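Local coordinates for protein putative phosphatase (Bacteroides thetaiotaomicron, PDB 3KYA) that is a putative phosphatase of unproven activity that binds zinc ions and joins an IPT/TIG domain to a six-bladed beta-propeller, at residues D140-L154 with S447-H461. Numbering follows the deposited sequence. Where two conformers were deposited one is given.
With ZN (zinc ion), chain X; EDO (1,2-ethanediol), chain H; EDO (1,2-ethanediol), chain L; EDO (1,2-ethanediol), chain G.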
ATOM      1  N   ASP A 140       0.296 -16.762 -30.987  1.00 13.54           N
ATOM      2  CA  ASP A 140      -0.991 -16.088 -31.101  1.00 13.38           C
ATOM      3  C   ASP A 140      -1.491 -15.737 -29.710  1.00 13.39           C
ATOM      4  O   ASP A 140      -1.058 -16.339 -28.725  1.00 12.64           O
ATOM      5  CB  ASP A 140      -1.983 -16.989 -31.807  1.00 13.10           C
ATOM      6  CG  ASP A 140      -1.546 -17.323 -33.214  1.00 14.69           C
ATOM      7  OD1 ASP A 140      -1.291 -16.385 -34.013  1.00 15.17           O
ATOM      8  OD2 ASP A 140      -1.452 -18.523 -33.514  1.00 17.05           O
ATOM      9  N   ASN A 141      -2.369 -14.736 -29.625  1.00 13.17           N
ATOM     10  CA  ASN A 141      -2.972 -14.329 -28.351  1.00 13.16           C
ATOM     11  C   ASN A 141      -3.671 -15.540 -27.722  1.00 12.96           C
ATOM     12  O   ASN A 141      -4.496 -16.194 -28.374  1.00 12.76           O
ATOM     13  CB  ASN A 141      -3.928 -13.155 -28.615  1.00 13.24           C
ATOM     14  CG  ASN A 141      -4.487 -12.516 -27.345  1.00 13.49           C
ATOM     15  OD1 ASN A 141      -4.992 -13.191 -26.468  1.00 15.91           O
ATOM     16  ND2 ASN A 141      -4.436 -11.182 -27.284  1.00 14.18           N
ATOM     17  N   GLY A 142      -3.341 -15.855 -26.467  1.00 12.77           N
ATOM     18  CA  GLY A 142      -3.897 -17.052 -25.826  1.00 12.87           C
ATOM     19  C   GLY A 142      -4.479 -16.901 -24.440  1.00 12.94           C
ATOM     20  O   GLY A 142      -4.367 -15.843 -23.822  1.00 13.33           O
ATOM     21  N   ARG A 143      -5.165 -17.958 -23.997  1.00 12.64           N
ATOM     22  CA  ARG A 143      -5.726 -18.060 -22.652  1.00 12.70           C
ATOM     23  C   ARG A 143      -5.387 -19.428 -22.066  1.00 12.61           C
ATOM     24  O   ARG A 143      -5.301 -20.427 -22.781  1.00 12.60           O
ATOM     25  CB  ARG A 143      -7.239 -17.864 -22.653  1.00 13.13           C
ATOM     26  CG  ARG A 143      -7.685 -16.470 -23.082  1.00 12.66           C
ATOM     27  CD  ARG A 143      -7.257 -15.399 -22.076  1.00 14.05           C
ATOM     28  NE  ARG A 143      -7.855 -14.110 -22.397  1.00 14.44           N
ATOM     29  CZ  ARG A 143      -7.429 -13.282 -23.350  1.00 14.36           C
ATOM     30  NH1 ARG A 143      -6.381 -13.580 -24.110  1.00 15.44           N
ATOM     31  NH2 ARG A 143      -8.061 -12.136 -23.540  1.00 14.58           N
ATOM     32  N   LEU A 144      -5.235 -19.463 -20.755  1.00 11.90           N
ATOM     33  CA  LEU A 144      -4.843 -20.663 -20.035  1.00 11.42           C
ATOM     34  C   LEU A 144      -5.936 -21.228 -19.129  1.00 12.19           C
ATOM     35  O   LEU A 144      -6.744 -20.479 -18.576  1.00 12.85           O
ATOM     36  CB  LEU A 144      -3.616 -20.334 -19.174  1.00 11.28           C
ATOM     37  CG  LEU A 144      -2.307 -19.950 -19.864  1.00 11.82           C
ATOM     38  CD1 LEU A 144      -1.271 -19.475 -18.819  1.00 10.14           C
ATOM     39  CD2 LEU A 144      -1.730 -21.107 -20.702  1.00 10.94           C
ATOM     40  N   ALA A 145      -5.945 -22.554 -18.954  1.00 11.92           N
ATOM     41  CA  ALA A 145      -6.884 -23.202 -18.024  1.00 11.55           C
ATOM     42  C   ALA A 145      -6.410 -24.577 -17.585  1.00 11.88           C
ATOM     43  O   ALA A 145      -6.029 -25.396 -18.425  1.00 11.04           O
ATOM     44  CB  ALA A 145      -8.301 -23.311 -18.647  1.00 12.13           C
ATOM     45  N   PHE A 146      -6.385 -24.815 -16.278  1.00 12.06           N
ATOM     46  CA  PHE A 146      -6.056 -26.137 -15.747  1.00 11.97           C
ATOM     47  C   PHE A 146      -7.222 -27.113 -15.862  1.00 12.27           C
ATOM     48  O   PHE A 146      -8.377 -26.721 -15.742  1.00 12.41           O
ATOM     49  CB  PHE A 146      -5.776 -26.115 -14.234  1.00 12.44           C
ATOM     50  CG  PHE A 146      -4.497 -25.434 -13.821  1.00 12.41           C
ATOM     51  CD1 PHE A 146      -3.266 -25.977 -14.157  1.00 12.91           C
ATOM     52  CD2 PHE A 146      -4.531 -24.289 -13.036  1.00 13.45           C
ATOM     53  CE1 PHE A 146      -2.084 -25.367 -13.745  1.00 14.35           C
ATOM     54  CE2 PHE A 146      -3.353 -23.673 -12.634  1.00 14.08           C
ATOM     55  CZ  PHE A 146      -2.138 -24.209 -12.987  1.00 14.71           C
ATOM     56  N   ASP A 147      -6.912 -28.401 -16.023  1.00 11.79           N
ATOM     57  CA  ASP A 147      -7.920 -29.439 -15.884  1.00 12.09           C
ATOM     58  C   ASP A 147      -8.252 -29.459 -14.377  1.00 12.37           C
ATOM     59  O   ASP A 147      -7.364 -29.717 -13.571  1.00 12.72           O
ATOM     60  CB  ASP A 147      -7.358 -30.784 -16.341  1.00 11.72           C
ATOM     61  CG  ASP A 147      -8.357 -31.940 -16.217  1.00 11.38           C
ATOM     62  OD1 ASP A 147      -9.353 -31.831 -15.480  1.00 10.94           O
ATOM     63  OD2 ASP A 147      -8.113 -33.002 -16.857  1.00 13.06           O
ATOM     64  N   PRO A 148      -9.516 -29.164 -13.986  1.00 12.73           N
ATOM     65  CA  PRO A 148      -9.825 -29.155 -12.544  1.00 12.64           C
ATOM     66  C   PRO A 148      -9.535 -30.471 -11.829  1.00 13.16           C
ATOM     67  O   PRO A 148      -9.331 -30.456 -10.621  1.00 13.26           O
ATOM     68  CB  PRO A 148     -11.327 -28.813 -12.497  1.00 13.19           C
ATOM     69  CG  PRO A 148     -11.619 -28.147 -13.804  1.00 12.72           C
ATOM     70  CD  PRO A 148     -10.693 -28.798 -14.798  1.00 12.27           C
ATOM     71  N   LEU A 149      -9.482 -31.592 -12.558  1.00 12.65           N
ATOM     72  CA  LEU A 149      -9.208 -32.875 -11.949  1.00 12.67           C
ATOM     73  C   LEU A 149      -7.716 -33.223 -11.952  1.00 12.82           C
ATOM     74  O   LEU A 149      -7.331 -34.219 -11.367  1.00 12.80           O
ATOM     75  CB  LEU A 149      -9.981 -33.988 -12.663  1.00 12.25           C
ATOM     76  CG  LEU A 149     -11.480 -33.789 -12.832  1.00 13.53           C
ATOM     77  CD1 LEU A 149     -12.086 -35.051 -13.482  1.00 14.33           C
ATOM     78  CD2 LEU A 149     -12.161 -33.475 -11.502  1.00 13.87           C
ATOM     79  N   ASN A 150      -6.883 -32.425 -12.610  1.00 13.45           N
ATOM     80  CA  ASN A 150      -5.445 -32.697 -12.666  1.00 14.13           C
ATOM     81  C   ASN A 150      -4.673 -31.444 -13.031  1.00 14.41           C
ATOM     82  O   ASN A 150      -4.560 -31.087 -14.208  1.00 14.53           O
ATOM     83  CB  ASN A 150      -5.160 -33.833 -13.664  1.00 14.09           C
ATOM     84  CG  ASN A 150      -3.679 -34.179 -13.765  1.00 15.07           C
ATOM     85  OD1 ASN A 150      -2.846 -33.604 -13.074  1.00 14.63           O
ATOM     86  ND2 ASN A 150      -3.353 -35.123 -14.633  1.00 15.20           N
ATOM     87  N   LYS A 151      -4.144 -30.761 -12.019  1.00 15.18           N
ATOM     88  CA  LYS A 151      -3.429 -29.502 -12.247  1.00 15.49           C
ATOM     89  C   LYS A 151      -2.041 -29.665 -12.907  1.00 14.91           C
ATOM     90  O   LYS A 151      -1.368 -28.676 -13.155  1.00 14.71           O
ATOM     91  CB  LYS A 151      -3.392 -28.618 -10.975  1.00 16.84           C
ATOM     92  CG  LYS A 151      -4.756 -27.961 -10.707  1.00 19.06           C
ATOM     93  CD  LYS A 151      -4.695 -26.834  -9.684  1.00 22.95           C
ATOM     94  CE  LYS A 151      -4.365 -27.330  -8.327  1.00 24.94           C
ATOM     95  NZ  LYS A 151      -4.408 -26.225  -7.326  1.00 23.72           N
ATOM     96  N   ASP A 152      -1.631 -30.903 -13.193  1.00 13.79           N
ATOM     97  CA  ASP A 152      -0.448 -31.152 -14.009  1.00 13.63           C
ATOM     98  C   ASP A 152      -0.790 -30.848 -15.485  1.00 13.01           C
ATOM     99  O   ASP A 152       0.118 -30.676 -16.313  1.00 13.08           O
ATOM    100  CB  ASP A 152       0.025 -32.610 -13.920  1.00 13.98           C
ATOM    101  CG  ASP A 152       0.554 -32.994 -12.549  1.00 14.73           C
ATOM    102  OD1 ASP A 152       0.960 -32.105 -11.782  1.00 18.77           O
ATOM    103  OD2 ASP A 152       0.621 -34.217 -12.265  1.00 17.89           O
ATOM    104  N   HIS A 153      -2.082 -30.812 -15.820  1.00 11.75           N
ATOM    105  CA  HIS A 153      -2.511 -30.555 -17.190  1.00 11.48           C
ATOM    106  C   HIS A 153      -3.000 -29.132 -17.365  1.00 11.61           C
ATOM    107  O   HIS A 153      -4.081 -28.781 -16.882  1.00 11.46           O
ATOM    108  CB  HIS A 153      -3.583 -31.545 -17.644  1.00 10.98           C
ATOM    109  CG  HIS A 153      -3.066 -32.935 -17.859  1.00 11.79           C
ATOM    110  ND1 HIS A 153      -3.898 -34.012 -18.092  1.00 12.14           N
ATOM    111  CD2 HIS A 153      -1.805 -33.433 -17.831  1.00 13.38           C
ATOM    112  CE1 HIS A 153      -3.167 -35.102 -18.243  1.00 12.90           C
ATOM    113  NE2 HIS A 153      -1.895 -34.778 -18.080  1.00 10.49           N
ATOM    114  N   LEU A 154      -2.169 -28.326 -18.030  1.00 11.50           N
ATOM    115  CA  LEU A 154      -2.452 -26.923 -18.307  1.00 11.63           C
ATOM    116  C   LEU A 154      -2.751 -26.759 -19.798  1.00 11.94           C
ATOM    117  O   LEU A 154      -1.871 -26.979 -20.655  1.00 12.58           O
ATOM    118  CB  LEU A 154      -1.261 -26.054 -17.899  1.00 10.96           C
ATOM    119  CG  LEU A 154      -1.413 -24.555 -18.135  1.00 11.44           C
ATOM    120  CD1 LEU A 154      -2.642 -23.994 -17.376  1.00  9.91           C
ATOM    121  CD2 LEU A 154      -0.129 -23.830 -17.724  1.00 13.34           C
ATOM    122  N   SER A 447      -0.981 -12.283 -22.447  1.00 12.18           N
ATOM    123  CA  SER A 447      -2.416 -12.524 -22.706  1.00 12.60           C
ATOM    124  C   SER A 447      -3.113 -13.542 -21.793  1.00 12.44           C
ATOM    125  O   SER A 447      -4.318 -13.429 -21.553  1.00 12.81           O
ATOM    126  CB  SER A 447      -2.591 -12.972 -24.173  1.00 12.05           C
ATOM    127  OG  SER A 447      -1.821 -14.144 -24.450  1.00 12.07           O
ATOM    128  N   GLY A 448      -2.368 -14.533 -21.315  1.00 12.32           N
ATOM    129  CA  GLY A 448      -2.908 -15.608 -20.481  1.00 12.13           C
ATOM    130  C   GLY A 448      -2.317 -15.633 -19.082  1.00 12.05           C
ATOM    131  O   GLY A 448      -1.153 -15.255 -18.883  1.00 12.15           O
ATOM    132  N   LEU A 449      -3.123 -16.086 -18.119  1.00 11.98           N
ATOM    133  CA  LEU A 449      -2.730 -16.124 -16.717  1.00 12.61           C
ATOM    134  C   LEU A 449      -3.569 -17.116 -15.928  1.00 12.89           C
ATOM    135  O   LEU A 449      -4.805 -17.135 -16.055  1.00 13.53           O
ATOM    136  CB  LEU A 449      -2.909 -14.727 -16.079  1.00 12.50           C
ATOM    137  CG  LEU A 449      -2.408 -14.529 -14.648  1.00 12.45           C
ATOM    138  CD1 LEU A 449      -0.890 -14.601 -14.607  1.00 11.88           C
ATOM    139  CD2 LEU A 449      -2.907 -13.177 -14.050  1.00 13.01           C
ATOM    140  N   VAL A 450      -2.897 -17.950 -15.140  1.00 13.10           N
ATOM    141  CA  VAL A 450      -3.568 -18.877 -14.209  1.00 13.41           C
ATOM    142  C   VAL A 450      -2.781 -18.894 -12.913  1.00 13.20           C
ATOM    143  O   VAL A 450      -1.597 -18.555 -12.901  1.00 12.52           O
ATOM    144  CB  VAL A 450      -3.687 -20.339 -14.729  1.00 13.91           C
ATOM    145  CG1 VAL A 450      -4.731 -20.444 -15.814  1.00 16.81           C
ATOM    146  CG2 VAL A 450      -2.332 -20.895 -15.180  1.00 13.91           C
ATOM    147  N   TYR A 451      -3.431 -19.316 -11.831  1.00 13.71           N
ATOM    148  CA  TYR A 451      -2.787 -19.450 -10.529  1.00 13.53           C
ATOM    149  C   TYR A 451      -3.128 -20.799  -9.933  1.00 14.34           C
ATOM    150  O   TYR A 451      -4.301 -21.175  -9.880  1.00 14.20           O
ATOM    151  CB  TYR A 451      -3.252 -18.338  -9.579  1.00 13.54           C
ATOM    152  CG  TYR A 451      -2.584 -18.328  -8.220  1.00 14.38           C
ATOM    153  CD1 TYR A 451      -1.276 -17.862  -8.066  1.00 14.75           C
ATOM    154  CD2 TYR A 451      -3.277 -18.702  -7.074  1.00 13.78           C
ATOM    155  CE1 TYR A 451      -0.654 -17.832  -6.808  1.00 15.19           C
ATOM    156  CE2 TYR A 451      -2.674 -18.648  -5.810  1.00 15.19           C
ATOM    157  CZ  TYR A 451      -1.365 -18.210  -5.688  1.00 15.35           C
ATOM    158  OH  TYR A 451      -0.755 -18.152  -4.442  1.00 15.93           O
ATOM    159  N   ASP A 452      -2.096 -21.545  -9.544  1.00 14.72           N
ATOM    160  CA  ASP A 452      -2.258 -22.807  -8.842  1.00 15.64           C
ATOM    161  C   ASP A 452      -2.310 -22.413  -7.367  1.00 16.01           C
ATOM    162  O   ASP A 452      -1.287 -21.974  -6.799  1.00 15.48           O
ATOM    163  CB  ASP A 452      -1.094 -23.744  -9.158  1.00 15.55           C
ATOM    164  CG  ASP A 452      -1.225 -25.096  -8.487  1.00 16.86           C
ATOM    165  OD1 ASP A 452      -1.764 -25.180  -7.355  1.00 16.54           O
ATOM    166  OD2 ASP A 452      -0.744 -26.088  -9.085  1.00 17.92           O
ATOM    167  N   ASP A 453      -3.493 -22.570  -6.756  1.00 16.02           N
ATOM    168  CA  ASP A 453      -3.729 -22.159  -5.365  0.50 16.16           C
ATOM    169  C   ASP A 453      -3.178 -23.109  -4.293  1.00 16.34           C
ATOM    170  O   ASP A 453      -3.330 -22.851  -3.084  1.00 17.45           O
ATOM    171  CB  ASP A 453      -5.233 -21.862  -5.151  0.50 16.36           C
ATOM    172  CG  ASP A 453      -6.151 -22.997  -5.617  0.50 16.17           C
ATOM    173  OD1 ASP A 453      -5.693 -24.152  -5.738  0.50 14.64           O
ATOM    174  OD2 ASP A 453      -7.349 -22.715  -5.850  0.50 16.11           O
ATOM    175  N   VAL A 454      -2.541 -24.197  -4.716  1.00 15.32           N
ATOM    176  CA  VAL A 454      -1.943 -25.167  -3.794  1.00 15.18           C
ATOM    177  C   VAL A 454      -0.421 -24.994  -3.854  1.00 15.84           C
ATOM    178  O   VAL A 454       0.220 -24.840  -2.816  1.00 16.14           O
ATOM    179  CB  VAL A 454      -2.415 -26.608  -4.081  1.00 15.23           C
ATOM    180  CG1 VAL A 454      -1.544 -27.644  -3.373  1.00 12.76           C
ATOM    181  CG2 VAL A 454      -3.910 -26.752  -3.684  1.00 13.60           C
ATOM    182  N   LYS A 455       0.148 -24.983  -5.060  1.00 16.31           N
ATOM    183  CA  LYS A 455       1.586 -24.717  -5.242  1.00 16.94           C
ATOM    184  C   LYS A 455       1.930 -23.228  -5.086  1.00 16.63           C
ATOM    185  O   LYS A 455       3.107 -22.873  -4.939  1.00 16.42           O
ATOM    186  CB  LYS A 455       2.067 -25.247  -6.599  1.00 17.59           C
ATOM    187  CG  LYS A 455       2.143 -26.763  -6.636  1.00 20.30           C
ATOM    188  CD  LYS A 455       2.548 -27.312  -8.002  1.00 23.98           C
ATOM    189  CE  LYS A 455       2.956 -28.772  -7.885  1.00 25.94           C
ATOM    190  NZ  LYS A 455       1.867 -29.631  -7.298  1.00 27.52           N
ATOM    191  N   GLU A 456       0.906 -22.377  -5.075  1.00 15.49           N
ATOM    192  CA  GLU A 456       1.063 -20.926  -4.933  1.00 16.38           C
ATOM    193  C   GLU A 456       1.988 -20.349  -6.004  1.00 16.06           C
ATOM    194  O   GLU A 456       3.017 -19.733  -5.708  1.00 16.21           O
ATOM    195  CB  GLU A 456       1.525 -20.572  -3.521  1.00 16.51           C
ATOM    196  CG  GLU A 456       0.425 -20.847  -2.503  1.00 18.16           C
ATOM    197  CD  GLU A 456       0.836 -20.554  -1.067  1.00 20.99           C
ATOM    198  OE1 GLU A 456       2.048 -20.579  -0.762  1.00 21.80           O
ATOM    199  OE2 GLU A 456      -0.070 -20.321  -0.246  1.00 21.93           O
HETATM  200  N   MSE A 457       1.604 -20.568  -7.250  1.00 15.70           N
HETATM  201  CA  MSE A 457       2.364 -20.058  -8.384  1.00 15.84           C
HETATM  202  C   MSE A 457       1.482 -19.731  -9.569  1.00 14.80           C
HETATM  203  O   MSE A 457       0.419 -20.333  -9.773  1.00 14.71           O
HETATM  204  CB  MSE A 457       3.433 -21.063  -8.824  1.00 16.98           C
HETATM  205  CG  MSE A 457       2.914 -22.363  -9.333  1.00 18.32           C
HETATM  206 SE   MSE A 457       4.428 -23.586  -9.635  0.75 25.74          SE
HETATM  207  CE  MSE A 457       5.101 -22.760 -11.242  1.00 13.92           C
ATOM    208  N   PHE A 458       1.953 -18.768 -10.350  1.00 13.40           N
ATOM    209  CA  PHE A 458       1.273 -18.346 -11.543  1.00 12.80           C
ATOM    210  C   PHE A 458       1.969 -18.909 -12.770  1.00 12.70           C
ATOM    211  O   PHE A 458       3.190 -19.083 -12.768  1.00 12.58           O
ATOM    212  CB  PHE A 458       1.349 -16.821 -11.723  1.00 12.51           C
ATOM    213  CG  PHE A 458       0.660 -16.002 -10.654  1.00 12.54           C
ATOM    214  CD1 PHE A 458       1.330 -15.630  -9.490  1.00 13.16           C
ATOM    215  CD2 PHE A 458      -0.624 -15.510 -10.871  1.00 13.62           C
ATOM    216  CE1 PHE A 458       0.703 -14.828  -8.534  1.00 13.64           C
ATOM    217  CE2 PHE A 458      -1.257 -14.708  -9.928  1.00 13.97           C
ATOM    218  CZ  PHE A 458      -0.596 -14.363  -8.758  1.00 13.81           C
ATOM    219  N   TYR A 459       1.179 -19.205 -13.802  1.00 12.44           N
ATOM    220  CA  TYR A 459       1.700 -19.471 -15.139  1.00 12.96           C
ATOM    221  C   TYR A 459       1.181 -18.327 -16.006  1.00 12.96           C
ATOM    222  O   TYR A 459       0.007 -17.949 -15.921  1.00 12.54           O
ATOM    223  CB  TYR A 459       1.245 -20.813 -15.708  1.00 13.42           C
ATOM    224  CG  TYR A 459       1.844 -21.961 -14.958  1.00 13.35           C
ATOM    225  CD1 TYR A 459       3.079 -22.475 -15.318  1.00 15.18           C
ATOM    226  CD2 TYR A 459       1.193 -22.515 -13.861  1.00 15.79           C
ATOM    227  CE1 TYR A 459       3.647 -23.516 -14.620  1.00 16.09           C
ATOM    228  CE2 TYR A 459       1.740 -23.573 -13.173  1.00 16.20           C
ATOM    229  CZ  TYR A 459       2.971 -24.061 -13.550  1.00 17.86           C
ATOM    230  OH  TYR A 459       3.544 -25.102 -12.864  1.00 20.59           O
ATOM    231  N   VAL A 460       2.056 -17.785 -16.844  1.00 12.81           N
ATOM    232  CA  VAL A 460       1.742 -16.647 -17.672  1.00 12.77           C
ATOM    233  C   VAL A 460       2.018 -16.959 -19.130  1.00 12.51           C
ATOM    234  O   VAL A 460       3.073 -17.491 -19.442  1.00 12.61           O
ATOM    235  CB  VAL A 460       2.645 -15.464 -17.297  1.00 13.20           C
ATOM    236  CG1 VAL A 460       2.278 -14.236 -18.126  1.00 13.67           C
ATOM    237  CG2 VAL A 460       2.570 -15.177 -15.777  1.00 12.82           C
ATOM    238  N   HIS A 461       1.096 -16.610 -20.026  1.00 12.24           N
ATOM    239  CA  HIS A 461       1.333 -16.770 -21.446  1.00 11.63           C
ATOM    240  C   HIS A 461       1.859 -15.460 -22.020  1.00 12.47           C
ATOM    241  O   HIS A 461       1.107 -14.476 -22.146  1.00 12.33           O
ATOM    242  CB  HIS A 461       0.080 -17.228 -22.188  1.00 12.40           C
ATOM    243  CG  HIS A 461       0.259 -17.301 -23.669  1.00 12.26           C
ATOM    244  ND1 HIS A 461      -0.730 -16.936 -24.564  1.00 11.58           N
ATOM    245  CD2 HIS A 461       1.346 -17.612 -24.417  1.00 12.92           C
ATOM    246  CE1 HIS A 461      -0.276 -17.085 -25.796  1.00 12.98           C
ATOM    247  NE2 HIS A 461       0.986 -17.474 -25.737  1.00 12.29           N
TER
HETATM  248 ZN    ZN X 519      -0.287 -36.135 -18.334  1.00 24.77          ZN
HETATM  249  C1  EDO H   7      -7.289 -32.102  -8.236  1.00 40.04           C
HETATM  250  O1  EDO H   7      -6.763 -32.861  -7.139  1.00 38.56           O
HETATM  251  C2  EDO H   7      -6.225 -31.190  -8.851  1.00 40.03           C
HETATM  252  O2  EDO H   7      -5.077 -31.938  -9.296  1.00 38.76           O
HETATM  253  C1  EDO L  11      -8.080 -36.819 -15.714  1.00 55.01           C
HETATM  254  O1  EDO L  11      -8.088 -38.160 -15.222  1.00 56.36           O
HETATM  255  C2  EDO L  11      -6.826 -36.121 -15.233  1.00 54.47           C
HETATM  256  O2  EDO L  11      -5.721 -36.424 -16.094  1.00 53.40           O
HETATM  257  C1  EDO G   6       0.329 -20.521   2.945  1.00 70.80           C
HETATM  258  O1  EDO G   6       0.086 -19.279   2.274  1.00 70.78           O
HETATM  259  C2  EDO G   6       1.830 -20.750   3.095  1.00 71.03           C
HETATM  260  O2  EDO G   6       2.213 -21.955   2.420  1.00 71.30           O
HETATM  261  O   HOH W   1       0.217 -26.863 -11.382  1.00 24.63           O
HETATM  262  O   HOH W   2       2.021 -32.455  -9.050  1.00 42.43           O
HETATM  263  O   HOH W   3      -1.332 -37.720 -17.266  1.00 15.66           O
HETATM  264  O   HOH W   4      -0.827 -36.755 -20.032  1.00 24.77           O
HETATM  265  O   HOH W   5       1.047 -37.859 -19.051  1.00 17.88           O
HETATM  266  O   HOH W   6       0.709 -35.902 -16.767  1.00 13.01           O
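Lys151 reaches across to Asp452, and its NZ lies 2.8 Å from Asp452 OD1, a hydrogen-bonded salt bridge. Asp452 OD1 accepts three times: NZ approaches from well above the carboxylate plane, Val454 N (2.9 Å from OD1) arrives nearly along the C-O axis, and Lys455 N completes the Asx motif. The Asp452 carboxylate is swung beside its own carbonyl carbon (chi1 -178°, CG opposite the backbone N), where the following turn can donate to it. Its other oxygen, Asp452 OD2, accepts a hydrogen bond from water 1, which also donates to Lys151 O. A second bridge, Lys151 NZ to Asp453 OD1, is less certain because Asp453 was modelled in two conformers.

At the other end, Gly142 N donates to Ser447 OG over 3.1 Å with an N-H...O angle of 163°. Arg143 NH1 donates to Asn141 OD1 and Gly142 O, but its angle to Ser447 O is too poor for a bond. The imidazole edge of His461 turns to the same backbone, CE1 lying 3.1 Å from Asp140 O, while His461 NE2 bonds to Phe138 O. Between these ends the side-chain contacts are mainly apolar: Leu144 CB meets Val450 CG1 at 3.5 Å, and Phe146 CZ touches Tyr459 CD2 at 3.8 Å. Leu154 CD1 rests over one Phe146 face and meets Val450 CG2 tip to tip.

Strands 141-147 and 447-452 run 11° apart, as innermost strands of neighbouring propeller blades; Gln376 bonds to both Leu144 O and Leu449 N. The chemistry implies a blade junction sealed by hydrophobic side chains, with polar links at its two ends and through Gln376.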